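Local coordinates for membrane-bound lytic murein transglycosylase A (Burkholderia pseudomallei, PDB 6QK4), which probably cleaves the beta-1,4-glycosidic bond between N-acetylmuramic acid and N-acetylglucosamine in peptidoglycan, leaving a 1,6-anhydro bond on the muramic acid, at residues Trp36-Ile46 against Asp73-Glu84; Gly261-Arg271 against Leu299-Val308. All coordinates share one frame; numbering follows the deposited sequence.

Contact 1: residues Trp36-Ile46 against Asp73-Glu84; sequences WQDDSLIGATI and DLDVGSARTFFE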
loop_
_atom_site.group_PDB
_atom_site.type_symbol
_atom_site.label_atom_id
_atom_site.label_comp_id
_atom_site.label_asym_id
_atom_site.label_seq_id
_atom_site.Cartn_x
_atom_site.Cartn_y
_atom_site.Cartn_z
ATOM N N TRP A 36 21.682 0.519 -8.209
ATOM C CA TRP A 36 21.750 1.825 -7.523
ATOM C C TRP A 36 21.619 2.969 -8.532
ATOM O O TRP A 36 20.916 3.950 -8.283
ATOM C CB TRP A 36 23.056 1.917 -6.729
ATOM C CG TRP A 36 23.400 3.215 -6.092
ATOM C CD1 TRP A 36 24.534 3.976 -6.276
ATOM C CD2 TRP A 36 22.625 3.876 -5.093
ATOM N NE1 TRP A 36 24.503 5.062 -5.424
ATOM C CE2 TRP A 36 23.309 5.040 -4.724
ATOM C CE3 TRP A 36 21.367 3.615 -4.527
ATOM C CZ2 TRP A 36 22.815 5.964 -3.775
ATOM C CZ3 TRP A 36 20.886 4.531 -3.512
ATOM C CH2 TRP A 36 21.600 5.677 -3.160
ATOM N N GLN A 37 22.325 2.894 -9.668
ATOM C CA GLN A 37 22.229 4.003 -10.624
ATOM C C GLN A 37 20.921 4.035 -11.388
ATOM O O GLN A 37 20.613 5.065 -12.023
ATOM C CB GLN A 37 23.394 3.910 -11.624
ATOM C CG GLN A 37 24.705 3.886 -10.899
ATOM C CD GLN A 37 25.090 5.232 -10.315
ATOM O OE1 GLN A 37 24.447 6.241 -10.534
ATOM N NE2 GLN A 37 26.192 5.248 -9.572
ATOM N N ASP A 38 20.132 2.934 -11.362
ATOM C CA ASP A 38 18.847 2.882 -12.049
ATOM C C ASP A 38 17.741 3.659 -11.310
ATOM O O ASP A 38 16.738 4.080 -11.930
ATOM C CB ASP A 38 18.468 1.425 -12.211
ATOM C CG ASP A 38 19.380 0.690 -13.154
ATOM O OD1 ASP A 38 19.610 1.232 -14.281
ATOM O OD2 ASP A 38 19.777 -0.455 -12.779
ATOM N N ASP A 39 17.926 3.911 -10.033
ATOM C CA ASP A 39 16.949 4.691 -9.288
ATOM C C ASP A 39 17.229 6.186 -9.480
ATOM O O ASP A 39 18.346 6.663 -9.211
ATOM C CB ASP A 39 17.029 4.301 -7.806
ATOM C CG ASP A 39 15.918 4.994 -6.955
ATOM O OD1 ASP A 39 15.060 5.708 -7.530
ATOM O OD2 ASP A 39 15.922 4.796 -5.730
ATOM N N SER A 40 16.221 6.910 -9.990
ATOM C CA SER A 40 16.338 8.355 -10.128
ATOM C C SER A 40 16.563 9.030 -8.802
ATOM O O SER A 40 17.118 10.144 -8.760
ATOM C CB SER A 40 15.056 8.926 -10.720
ATOM O OG SER A 40 13.950 8.763 -9.805
ATOM N N LEU A 41 16.100 8.396 -7.709
ATOM C CA LEU A 41 16.061 8.916 -6.325
ATOM C C LEU A 41 15.015 10.007 -6.139
ATOM O O LEU A 41 14.918 10.550 -5.038
ATOM C CB LEU A 41 17.438 9.449 -5.833
ATOM C CG LEU A 41 18.503 8.355 -5.707
ATOM C CD1 LEU A 41 19.845 8.992 -5.358
ATOM C CD2 LEU A 41 18.107 7.313 -4.627
ATOM N N ILE A 42 14.170 10.269 -7.153
ATOM C CA ILE A 42 13.133 11.295 -7.011
ATOM C C ILE A 42 12.113 10.851 -5.970
ATOM O O ILE A 42 11.571 9.749 -6.058
ATOM C CB ILE A 42 12.418 11.570 -8.330
ATOM C CG1 ILE A 42 13.396 12.170 -9.367
ATOM C CG2 ILE A 42 11.247 12.545 -8.052
ATOM C CD1 ILE A 42 12.859 12.079 -10.744
ATOM N N GLY A 43 11.938 11.674 -4.941
ATOM C CA GLY A 43 11.115 11.321 -3.789
ATOM C C GLY A 43 11.879 10.751 -2.604
ATOM O O GLY A 43 11.364 10.764 -1.471
ATOM N N ALA A 44 13.107 10.292 -2.780
ATOM C CA ALA A 44 13.766 9.664 -1.629
ATOM C C ALA A 44 14.051 10.633 -0.468
ATOM O O ALA A 44 13.971 10.236 0.715
ATOM C CB ALA A 44 15.074 8.985 -2.088
ATOM N N THR A 45 14.367 11.914 -0.763
ATOM C CA THR A 45 14.595 12.865 0.333
ATOM C C THR A 45 13.324 13.157 1.125
ATOM O O THR A 45 13.418 13.542 2.305
ATOM C CB THR A 45 15.156 14.175 -0.185
ATOM O OG1 THR A 45 14.471 14.511 -1.397
ATOM C CG2 THR A 45 16.680 13.998 -0.514
ATOM N N ILE A 46 12.155 13.069 0.487
ATOM C CA ILE A 46 10.905 13.291 1.226
ATOM C C ILE A 46 10.743 12.224 2.289
ATOM O O ILE A 46 10.476 12.510 3.464
ATOM C CB ILE A 46 9.703 13.324 0.258
ATOM C CG1 ILE A 46 9.745 14.590 -0.605
ATOM C CG2 ILE A 46 8.375 13.302 0.996
ATOM C CD1 ILE A 46 8.810 14.621 -1.817
ATOM N N ASP A 73 14.618 18.451 -2.734
ATOM C CA ASP A 73 14.084 17.259 -3.361
ATOM C C ASP A 73 14.300 17.212 -4.852
ATOM O O ASP A 73 13.939 16.215 -5.506
ATOM C CB ASP A 73 12.555 17.175 -3.077
ATOM C CG ASP A 73 12.255 17.230 -1.606
ATOM O OD1 ASP A 73 12.914 16.484 -0.858
ATOM O OD2 ASP A 73 11.380 18.036 -1.186
ATOM N N LEU A 74 14.937 18.230 -5.442
ATOM C CA LEU A 74 15.141 18.229 -6.881
ATOM C C LEU A 74 16.549 17.795 -7.280
ATOM O O LEU A 74 16.710 17.131 -8.326
ATOM C CB LEU A 74 14.870 19.606 -7.491
ATOM C CG LEU A 74 13.563 20.316 -7.170
ATOM C CD1 LEU A 74 13.555 21.627 -7.938
ATOM C CD2 LEU A 74 12.403 19.450 -7.594
ATOM N N ASP A 75 17.529 18.098 -6.448
ATOM C CA ASP A 75 18.932 17.858 -6.796
ATOM C C ASP A 75 19.244 16.413 -6.426
ATOM O O ASP A 75 19.766 16.156 -5.339
ATOM C CB ASP A 75 19.813 18.828 -6.032
ATOM C CG ASP A 75 21.293 18.682 -6.371
ATOM O OD1 ASP A 75 21.657 17.783 -7.158
ATOM O OD2 ASP A 75 22.063 19.491 -5.843
ATOM N N VAL A 76 18.939 15.473 -7.329
ATOM C CA VAL A 76 19.149 14.059 -6.973
ATOM C C VAL A 76 20.628 13.685 -7.072
ATOM O O VAL A 76 21.074 12.721 -6.432
ATOM C CB VAL A 76 18.298 13.112 -7.826
ATOM C CG1 VAL A 76 16.772 13.316 -7.469
ATOM C CG2 VAL A 76 18.592 13.300 -9.315
ATOM N N GLY A 77 21.422 14.471 -7.791
ATOM C CA GLY A 77 22.865 14.260 -7.733
ATOM C C GLY A 77 23.402 14.418 -6.325
ATOM O O GLY A 77 24.179 13.588 -5.841
ATOM N N SER A 78 22.999 15.502 -5.635
ATOM C CA SER A 78 23.454 15.717 -4.279
ATOM C C SER A 78 22.887 14.676 -3.328
ATOM O O SER A 78 23.563 14.280 -2.369
ATOM C CB SER A 78 23.085 17.122 -3.779
ATOM O OG SER A 78 23.726 18.129 -4.568
ATOM N N ALA A 79 21.613 14.275 -3.522
ATOM C CA ALA A 79 21.061 13.224 -2.673
ATOM C C ALA A 79 21.846 11.929 -2.835
ATOM O O ALA A 79 22.118 11.254 -1.830
ATOM C CB ALA A 79 19.574 12.976 -2.999
ATOM N N ARG A 80 22.233 11.578 -4.082
ATOM C CA ARG A 80 23.022 10.356 -4.285
ATOM C C ARG A 80 24.341 10.464 -3.519
ATOM O O ARG A 80 24.760 9.524 -2.835
ATOM C CB ARG A 80 23.297 10.114 -5.778
ATOM C CG ARG A 80 23.911 8.751 -6.096
ATOM C CD ARG A 80 24.000 8.537 -7.589
ATOM N NE ARG A 80 22.700 8.513 -8.285
ATOM C CZ ARG A 80 21.872 7.454 -8.324
ATOM N NH1 ARG A 80 22.164 6.305 -7.667
ATOM N NH2 ARG A 80 20.731 7.550 -9.007
ATOM N N THR A 81 24.992 11.623 -3.615
ATOM C CA THR A 81 26.258 11.800 -2.883
ATOM C C THR A 81 26.065 11.671 -1.380
ATOM O O THR A 81 26.864 11.033 -0.659
ATOM C CB THR A 81 26.841 13.148 -3.263
ATOM O OG1 THR A 81 27.151 13.049 -4.637
ATOM C CG2 THR A 81 28.092 13.441 -2.433
ATOM N N PHE A 82 24.964 12.218 -0.881
ATOM C CA PHE A 82 24.668 12.078 0.529
ATOM C C PHE A 82 24.562 10.612 0.931
ATOM O O PHE A 82 25.068 10.217 1.972
ATOM C CB PHE A 82 23.355 12.827 0.843
ATOM C CG PHE A 82 22.751 12.460 2.148
ATOM C CD1 PHE A 82 23.185 13.084 3.276
ATOM C CD2 PHE A 82 21.713 11.526 2.240
ATOM C CE1 PHE A 82 22.673 12.818 4.528
ATOM C CE2 PHE A 82 21.184 11.232 3.506
ATOM C CZ PHE A 82 21.645 11.891 4.663
ATOM N N PHE A 83 23.740 9.822 0.220
ATOM C CA PHE A 83 23.557 8.440 0.666
ATOM C C PHE A 83 24.892 7.671 0.596
ATOM O O PHE A 83 25.198 6.866 1.478
ATOM C CB PHE A 83 22.469 7.761 -0.191
ATOM C CG PHE A 83 21.097 8.221 0.141
ATOM C CD1 PHE A 83 20.564 7.896 1.385
ATOM C CD2 PHE A 83 20.329 8.946 -0.749
ATOM C CE1 PHE A 83 19.236 8.287 1.740
ATOM C CE2 PHE A 83 19.005 9.332 -0.407
ATOM C CZ PHE A 83 18.489 9.007 0.829
ATOM N N GLU A 84 25.705 7.967 -0.427
ATOM C CA GLU A 84 26.971 7.249 -0.625
ATOM C C GLU A 84 27.972 7.632 0.446
ATOM O O GLU A 84 28.807 6.816 0.839
ATOM C CB GLU A 84 27.530 7.533 -2.030
ATOM C CG GLU A 84 26.720 6.846 -3.167
ATOM C CD GLU A 84 27.305 7.125 -4.495
ATOM O OE1 GLU A 84 28.373 7.816 -4.507
ATOM O OE2 GLU A 84 26.753 6.737 -5.527
HETATM O O HOH W 1 27.568 7.488 -8.057
HETATM O O HOH W 2 19.565 10.171 -10.089
HETATM O O HOH W 3 13.328 14.006 -4.170
#
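R80 lays the end of its side chain over the indole of W36, with CZ 4.6 Å from the centroid of the five-membered ring and only 12° off the ring normal, a cation-pi contact. The guanidinium stands steeply against the ring, planes 79° apart, so NH1 rather than a flat face meets the indole. A bend at chi3 (-63°), after an extended start, brings the group up against the backbone of 36-46. There NH1 donates to W36 O at 2.7 Å from above the carbonyl plane, while NH2 donates to D39 O at 2.6 Å, nearly in line with that C=O although the N-H itself is bent away from the oxygen. Q37 OE1 lies over one face of the guanidinium and L41 CD1 over the other, so the group is sandwiched as well as gripped at its edge. Water 2 joins NH2 to S40 O.

The indole is fixed at its rim too: NE1 donates within the ring plane to the anti lone pair of E84 OE2, 2.8 Å away, and W36 CH2 packs on F83 CB. At the other end T45 OG1 gives its proton to D73 OD1 at 2.6 Å, again on the anti lone pair; R49 forms a salt bridge to the same oxygen. Between these polar ends, V76 packs on I42 and T45 CG2 meets A79 CB, 3.9 Å apart.

The contact thus places the loop and first turn of helix 44-55 against the N-terminal part of helix 76-86, whose N-cap is D75. L41 and F83 also touch L302 on strand 298-307, while F82 packs on helix 62-68.

Contact 2: residues Gly261-Arg271 against Leu299-Val308; sequences GALGVPLTPER and LNRLVFAQDV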
loop_
_atom_site.group_PDB
_atom_site.type_symbol
_atom_site.label_atom_id
_atom_site.label_comp_id
_atom_site.label_asym_id
_atom_site.label_seq_id
_atom_site.Cartn_x
_atom_site.Cartn_y
_atom_site.Cartn_z
ATOM N N GLY A 261 1.906 5.332 9.193
ATOM C CA GLY A 261 2.247 3.944 9.401
ATOM C C GLY A 261 2.771 3.689 10.800
ATOM O O GLY A 261 2.675 4.535 11.702
ATOM N N ALA A 262 3.395 2.521 10.970
ATOM C CA ALA A 262 3.777 2.069 12.313
ATOM C C ALA A 262 4.933 2.888 12.886
ATOM O O ALA A 262 5.134 2.947 14.117
ATOM C CB ALA A 262 4.175 0.590 12.265
ATOM N N LEU A 263 5.745 3.486 12.019
ATOM C CA LEU A 263 6.806 4.356 12.481
ATOM C C LEU A 263 6.250 5.682 13.025
ATOM O O LEU A 263 6.930 6.380 13.788
ATOM C CB LEU A 263 7.843 4.559 11.334
ATOM C CG LEU A 263 9.024 5.539 11.650
ATOM C CD1 LEU A 263 9.935 5.066 12.829
ATOM C CD2 LEU A 263 9.923 5.712 10.381
ATOM N N GLY A 264 5.001 5.985 12.767
ATOM C CA GLY A 264 4.413 7.208 13.247
ATOM C C GLY A 264 4.483 8.367 12.295
ATOM O O GLY A 264 4.116 9.481 12.694
ATOM N N VAL A 265 4.901 8.134 11.045
ATOM C CA VAL A 265 5.057 9.218 10.083
ATOM C C VAL A 265 4.228 8.893 8.861
ATOM O O VAL A 265 4.029 7.720 8.541
ATOM C CB VAL A 265 6.546 9.450 9.718
ATOM C CG1 VAL A 265 7.289 9.829 10.966
ATOM C CG2 VAL A 265 7.194 8.212 9.077
ATOM N N PRO A 266 3.789 9.900 8.122
ATOM C CA PRO A 266 3.085 9.646 6.849
ATOM C C PRO A 266 3.968 8.863 5.878
ATOM O O PRO A 266 5.149 9.181 5.691
ATOM C CB PRO A 266 2.830 11.052 6.301
ATOM C CG PRO A 266 2.955 11.980 7.457
ATOM C CD PRO A 266 3.940 11.334 8.430
ATOM N N LEU A 267 3.397 7.839 5.275
ATOM C CA LEU A 267 4.106 7.061 4.227
ATOM C C LEU A 267 4.267 7.859 2.939
ATOM O O LEU A 267 3.387 8.623 2.539
ATOM C CB LEU A 267 3.336 5.771 3.943
ATOM C CG LEU A 267 3.041 4.903 5.171
ATOM C CD1 LEU A 267 2.226 3.665 4.834
ATOM C CD2 LEU A 267 4.367 4.484 5.754
ATOM N N THR A 268 5.395 7.611 2.217
ATOM C CA THR A 268 5.627 8.282 0.939
ATOM C C THR A 268 5.417 7.298 -0.209
ATOM O O THR A 268 6.026 6.212 -0.210
ATOM C CB THR A 268 7.069 8.796 0.920
ATOM O OG1 THR A 268 7.230 9.705 2.002
ATOM C CG2 THR A 268 7.353 9.565 -0.419
ATOM N N PRO A 269 4.566 7.594 -1.182
ATOM C CA PRO A 269 4.345 6.643 -2.286
ATOM C C PRO A 269 5.650 6.224 -2.947
ATOM O O PRO A 269 6.475 7.061 -3.288
ATOM C CB PRO A 269 3.461 7.429 -3.265
ATOM C CG PRO A 269 2.609 8.378 -2.321
ATOM C CD PRO A 269 3.702 8.790 -1.256
ATOM N N GLU A 270 5.797 4.926 -3.189
ATOM C CA GLU A 270 7.000 4.313 -3.791
ATOM C C GLU A 270 8.303 4.618 -3.075
ATOM O O GLU A 270 9.394 4.401 -3.654
ATOM C CB GLU A 270 7.101 4.678 -5.269
ATOM C CG GLU A 270 5.851 4.190 -6.012
ATOM C CD GLU A 270 6.147 3.963 -7.532
ATOM O OE1 GLU A 270 7.057 3.153 -7.904
ATOM O OE2 GLU A 270 5.438 4.628 -8.326
ATOM N N ARG A 271 8.252 5.032 -1.790
ATOM C CA ARG A 271 9.479 5.226 -1.041
ATOM C C ARG A 271 9.363 4.668 0.362
ATOM O O ARG A 271 10.281 4.897 1.163
ATOM C CB ARG A 271 9.873 6.712 -0.925
ATOM C CG ARG A 271 10.265 7.379 -2.285
ATOM C CD ARG A 271 11.624 6.806 -2.740
ATOM N NE ARG A 271 11.889 7.299 -4.092
ATOM C CZ ARG A 271 12.907 6.864 -4.829
ATOM N NH1 ARG A 271 13.728 5.967 -4.281
ATOM N NH2 ARG A 271 13.062 7.298 -6.131
ATOM N N LEU A 299 12.563 -2.802 -11.312
ATOM C CA LEU A 299 12.163 -1.755 -10.366
ATOM C C LEU A 299 13.243 -1.732 -9.285
ATOM O O LEU A 299 13.359 -2.675 -8.495
ATOM C CB LEU A 299 10.773 -2.048 -9.782
ATOM C CG LEU A 299 10.311 -1.026 -8.713
ATOM C CD1 LEU A 299 10.276 0.348 -9.307
ATOM C CD2 LEU A 299 8.859 -1.495 -8.430
ATOM N N ASN A 300 14.116 -0.729 -9.346
ATOM C CA ASN A 300 15.211 -0.582 -8.396
ATOM C C ASN A 300 14.981 0.684 -7.588
ATOM O O ASN A 300 14.932 1.777 -8.159
ATOM C CB ASN A 300 16.543 -0.474 -9.156
ATOM C CG ASN A 300 16.983 -1.832 -9.722
ATOM O OD1 ASN A 300 17.539 -2.661 -9.003
ATOM N ND2 ASN A 300 16.765 -2.034 -11.016
ATOM N N ARG A 301 14.776 0.557 -6.267
ATOM C CA ARG A 301 14.188 1.706 -5.560
ATOM C C ARG A 301 14.775 1.775 -4.151
ATOM O O ARG A 301 14.741 0.758 -3.435
ATOM C CB ARG A 301 12.643 1.567 -5.362
ATOM C CG ARG A 301 11.666 2.355 -6.267
ATOM C CD ARG A 301 11.677 3.744 -5.912
ATOM N NE ARG A 301 10.667 4.647 -6.441
ATOM C CZ ARG A 301 10.844 5.488 -7.453
ATOM N NH1 ARG A 301 11.939 5.415 -8.217
ATOM N NH2 ARG A 301 9.894 6.364 -7.742
ATOM N N LEU A 302 15.291 2.941 -3.754
ATOM C CA LEU A 302 15.640 3.193 -2.356
ATOM C C LEU A 302 14.358 3.531 -1.617
ATOM O O LEU A 302 13.653 4.473 -1.986
ATOM C CB LEU A 302 16.638 4.342 -2.237
ATOM C CG LEU A 302 17.053 4.672 -0.779
ATOM C CD1 LEU A 302 17.778 3.526 -0.049
ATOM C CD2 LEU A 302 17.908 5.918 -0.813
ATOM N N VAL A 303 14.048 2.733 -0.599
ATOM C CA VAL A 303 12.836 2.887 0.192
ATOM C C VAL A 303 13.234 2.907 1.674
ATOM O O VAL A 303 14.400 2.670 2.072
ATOM C CB VAL A 303 11.832 1.750 -0.089
ATOM C CG1 VAL A 303 11.487 1.714 -1.628
ATOM C CG2 VAL A 303 12.442 0.377 0.268
ATOM N N PHE A 304 12.229 3.179 2.526
ATOM C CA PHE A 304 12.488 3.230 3.977
ATOM C C PHE A 304 11.497 2.333 4.686
ATOM O O PHE A 304 10.317 2.339 4.348
ATOM C CB PHE A 304 12.358 4.664 4.506
ATOM C CG PHE A 304 13.460 5.572 4.018
ATOM C CD1 PHE A 304 13.353 6.151 2.782
ATOM C CD2 PHE A 304 14.550 5.876 4.858
ATOM C CE1 PHE A 304 14.397 6.998 2.328
ATOM C CE2 PHE A 304 15.600 6.710 4.428
ATOM C CZ PHE A 304 15.496 7.244 3.123
ATOM N N ALA A 305 11.986 1.529 5.641
ATOM C CA ALA A 305 11.100 0.651 6.420
ATOM C C ALA A 305 10.306 1.477 7.422
ATOM O O ALA A 305 10.840 1.914 8.446
ATOM C CB ALA A 305 11.953 -0.419 7.116
ATOM N N GLN A 306 9.029 1.758 7.100
ATOM C CA GLN A 306 8.263 2.724 7.857
ATOM C C GLN A 306 6.923 2.148 8.214
ATOM O O GLN A 306 6.066 2.905 8.703
ATOM C CB GLN A 306 8.094 4.058 7.098
ATOM C CG GLN A 306 9.522 4.705 6.803
ATOM C CD GLN A 306 9.448 6.058 6.090
ATOM O OE1 GLN A 306 8.629 6.262 5.168
ATOM N NE2 GLN A 306 10.412 6.920 6.396
ATOM N N ASP A 307 6.732 0.840 8.031
ATOM C CA ASP A 307 5.416 0.278 8.356
ATOM C C ASP A 307 5.611 -1.197 8.647
ATOM O O ASP A 307 6.671 -1.759 8.400
ATOM C CB ASP A 307 4.403 0.525 7.196
ATOM C CG ASP A 307 2.904 0.579 7.690
ATOM O OD1 ASP A 307 2.636 0.430 8.912
ATOM O OD2 ASP A 307 2.013 0.748 6.797
ATOM N N VAL A 308 4.562 -1.837 9.188
ATOM C CA VAL A 308 4.541 -3.280 9.385
ATOM C C VAL A 308 3.183 -3.775 8.905
ATOM O O VAL A 308 2.275 -2.978 8.643
ATOM C CB VAL A 308 4.757 -3.659 10.881
ATOM C CG1 VAL A 308 6.044 -3.020 11.457
ATOM C CG2 VAL A 308 3.557 -3.280 11.700
HETATM O O HOH W 4 5.067 5.409 9.502
HETATM O O HOH W 5 7.603 8.754 4.437
#
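A beta turn of type I, G261 to G264, and the loop that follows it run beside strand 298-307 and touch it at two ends. At the turn, A262 N donates to D307 OD1 over 3.0 Å, approaching from above the carboxylate plane, and L263 N makes a weak bond to Q306 O. Water 4 also donates to Q306 O and to V265 O. L263 CD2 packs on Q306 CG at 3.7 Å, and L267 CD2 lies near Q306 CB. The Q306 amide extends beyond this apolar contact: its OE1 accepts from water 5, which bridges to P266 O and T268 OG1, and is also bonded to S272. D307 OD2 is bonded to Y106.

Strand 298-307 lies within the range of the 3D domain, a family of the double-psi beta-barrel clan, and the loop leads into strand 272-274, its parallel neighbour. Just before that strand, F304 N donates to R271 O at 2.9 Å, from above the carbonyl plane. Two guanidiniums stack nearby: R271 lies on R301 with centres 3.6 Å apart and planes at 18°. A bend at chi2 (-71°) folds the R271 chain back over the strand, where NH1 meets a lone pair of L302 O in the carbonyl plane at 2.7 Å. NH1 also forms a salt bridge to D39, whose carboxylate probably offsets the paired positive charges. R301 NE makes a weak bond to E270 O, 3.1 Å away, while the E270 carboxylate is bonded to Y320 on strand 317-324.

Contact 1 closes before contact 2 opens along the chain, and their centres lie 15 Å apart. Contact 1 is the more peripheral, 22 Å from the centre of the chain against 9 Å for contact 2. They nevertheless touch through the loop 39-42: D39 OD2 probably accepts from L302 N at 2.8 Å, and I42 O from R271 NH2 at 2.9 Å. Helix 44-55 extends this junction, with A47 and N51 bonded to Q306. The loop 39-42 and helix 44-55 are therefore joined by polar bonds to strand 298-307 and to the loop entering strand 272-274, connecting sequence-distant parts of the enzyme.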